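Long-range contact in 2-c-methyl-d-erythritol 4-phosphate cytidylyltransferase (Streptococcus pneumoniae, PDB 2VSH), which transfers the cytidylyl group of CTP to D-ribitol 5-phosphate, making CDP-ribitol for teichoic acid precursors: residues A[111-116]-A[168-173]. Residues are numbered along the deposited sequence; the frame is centred on the assembly and turned at random.
Sequences THDSVR and GQTPQT
The side chain of T170 wedges between H112, D113 and R116, with its methyl CG2 3.6 Å from OD2 of D113. A chi1 of 74° sets its hydroxyl between the backbone N and the carbonyl carbon, where OG1 accepts an almost straight hydrogen bond from N of D113 (3.0 Å, 168°). A short, branched residue suits this corner: its oxygen stands in where a regular strand would probably offer a backbone carbonyl. The imidazole of H112 crosses T170 obliquely, ND1 2.7 Å from its OG1; the other nitrogen, NE2, donates in the ring plane to O of R116 at 2.8 Å, fixing the ring's rotation and bracing the type I turn 113-116. That turn carries S114, which probably binds CTP, just beyond strand 108-113 of the family's mixed, GT-A-like nucleotidyltransferase sheet. Strand 165-175 runs antiparallel to strand 108-113, broken near T170 and the cis peptide before P171. Beyond the break, T111 and Q172 form a hydrogen-bonded pair, and O of Q172 also takes OG1 of T111 at 2.6 Å, satisfying this buried hydroxyl on the face of the sheet. R116 stretches back across the break, its guanidinium over CA of Q169 and N of T170. NE bridges to OD2 of D113 at 2.9 Å, NH1 bonds to O of N217, and a water links NH2 to O of G168. Through OD1, D113 reaches R86, also probably of the CTP site.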
loop_
_atom_site.group_PDB
_atom_site.type_symbol
_atom_site.label_atom_id
_atom_site.label_comp_id
_atom_site.label_asym_id
_atom_site.label_seq_id
_atom_site.Cartn_x
_atom_site.Cartn_y
_atom_site.Cartn_z
ATOM N N THR A 111 6.479 18.851 -9.081
ATOM C CA THR A 111 5.389 18.060 -9.644
ATOM C C THR A 111 4.598 17.333 -8.558
ATOM O O THR A 111 5.170 16.858 -7.577
ATOM C CB THR A 111 5.857 17.028 -10.732
ATOM O OG1 THR A 111 6.588 15.956 -10.116
ATOM C CG2 THR A 111 6.708 17.704 -11.817
ATOM N N HIS A 112 3.272 17.263 -8.732
ATOM C CA HIS A 112 2.404 16.741 -7.682
ATOM C C HIS A 112 1.078 16.261 -8.273
ATOM O O HIS A 112 0.523 16.912 -9.164
ATOM C CB HIS A 112 2.159 17.830 -6.610
ATOM C CG HIS A 112 1.399 17.344 -5.414
ATOM N ND1 HIS A 112 1.926 16.440 -4.515
ATOM C CD2 HIS A 112 0.146 17.625 -4.977
ATOM C CE1 HIS A 112 1.035 16.199 -3.566
ATOM N NE2 HIS A 112 -0.059 16.892 -3.832
ATOM N N ASP A 113 0.584 15.128 -7.778
ATOM C CA ASP A 113 -0.711 14.561 -8.202
ATOM C C ASP A 113 -1.859 15.498 -7.856
ATOM O O ASP A 113 -1.937 15.966 -6.724
ATOM C CB ASP A 113 -0.980 13.248 -7.461
ATOM C CG ASP A 113 -0.025 12.134 -7.843
ATOM O OD1 ASP A 113 0.472 12.117 -8.990
ATOM O OD2 ASP A 113 0.213 11.258 -6.989
ATOM N N SER A 114 -2.789 15.706 -8.792
ATOM C CA SER A 114 -3.998 16.502 -8.509
ATOM C C SER A 114 -4.848 15.916 -7.394
ATOM O O SER A 114 -5.508 16.661 -6.675
ATOM C CB SER A 114 -4.870 16.653 -9.751
ATOM O OG SER A 114 -5.321 15.381 -10.158
ATOM N N VAL A 115 -4.840 14.585 -7.274
ATOM C CA VAL A 115 -5.675 13.879 -6.285
ATOM C C VAL A 115 -4.990 13.652 -4.937
ATOM O O VAL A 115 -5.396 12.793 -4.139
ATOM C CB VAL A 115 -6.213 12.547 -6.831
ATOM C CG1 VAL A 115 -7.281 12.805 -7.902
ATOM C CG2 VAL A 115 -5.048 11.648 -7.346
ATOM N N ARG A 116 -3.962 14.441 -4.685
ATOM C CA ARG A 116 -3.321 14.488 -3.379
ATOM C C ARG A 116 -3.554 15.865 -2.733
ATOM O O ARG A 116 -2.629 16.672 -2.654
ATOM C CB ARG A 116 -1.835 14.186 -3.492
ATOM C CG ARG A 116 -1.507 12.695 -3.654
ATOM C CD ARG A 116 -0.012 12.460 -3.520
ATOM N NE ARG A 116 0.377 11.166 -4.083
ATOM C CZ ARG A 116 0.535 10.042 -3.388
ATOM N NH1 ARG A 116 0.334 10.018 -2.083
ATOM N NH2 ARG A 116 0.890 8.926 -4.007
ATOM N N GLY A 168 6.224 5.567 -2.063
ATOM C CA GLY A 168 6.441 6.746 -2.883
ATOM C C GLY A 168 5.196 7.590 -2.923
ATOM O O GLY A 168 4.105 7.083 -3.149
ATOM N N GLN A 169 5.366 8.891 -2.705
ATOM C CA GLN A 169 4.268 9.831 -2.806
ATOM C C GLN A 169 4.664 10.894 -3.812
ATOM O O GLN A 169 5.596 10.695 -4.579
ATOM C CB GLN A 169 3.970 10.462 -1.446
ATOM C CG GLN A 169 3.703 9.464 -0.314
ATOM C CD GLN A 169 3.295 10.159 0.990
ATOM O OE1 GLN A 169 3.756 11.264 1.300
ATOM N NE2 GLN A 169 2.412 9.515 1.745
ATOM N N THR A 170 3.944 12.012 -3.820
ATOM C CA THR A 170 4.421 13.222 -4.479
ATOM C C THR A 170 4.337 14.358 -3.446
ATOM O O THR A 170 3.623 14.210 -2.458
ATOM C CB THR A 170 3.699 13.518 -5.826
ATOM O OG1 THR A 170 2.368 14.008 -5.611
ATOM C CG2 THR A 170 3.682 12.280 -6.749
ATOM N N PRO A 171 5.038 15.493 -3.668
ATOM C CA PRO A 171 5.855 15.931 -4.824
ATOM C C PRO A 171 7.066 15.105 -5.275
ATOM O O PRO A 171 7.651 14.328 -4.516
ATOM C CB PRO A 171 6.302 17.353 -4.431
ATOM C CG PRO A 171 5.300 17.826 -3.476
ATOM C CD PRO A 171 4.924 16.574 -2.672
ATOM N N GLN A 172 7.398 15.293 -6.546
ATOM C CA GLN A 172 8.662 14.901 -7.125
ATOM C C GLN A 172 9.199 16.157 -7.802
ATOM O O GLN A 172 8.522 16.764 -8.642
ATOM C CB GLN A 172 8.470 13.757 -8.121
ATOM C CG GLN A 172 7.849 12.528 -7.493
ATOM C CD GLN A 172 7.710 11.335 -8.437
ATOM O OE1 GLN A 172 7.899 10.196 -8.023
ATOM N NE2 GLN A 172 7.364 11.591 -9.695
ATOM N N THR A 173 10.410 16.550 -7.419
ATOM C CA THR A 173 10.924 17.884 -7.722
ATOM C C THR A 173 12.291 17.815 -8.409
ATOM O O THR A 173 13.160 17.033 -8.026
ATOM C CB THR A 173 10.994 18.736 -6.419
ATOM O OG1 THR A 173 9.678 18.810 -5.855
ATOM C CG2 THR A 173 11.521 20.154 -6.681
HETATM O O HOH W 1 1.505 6.809 -1.954
#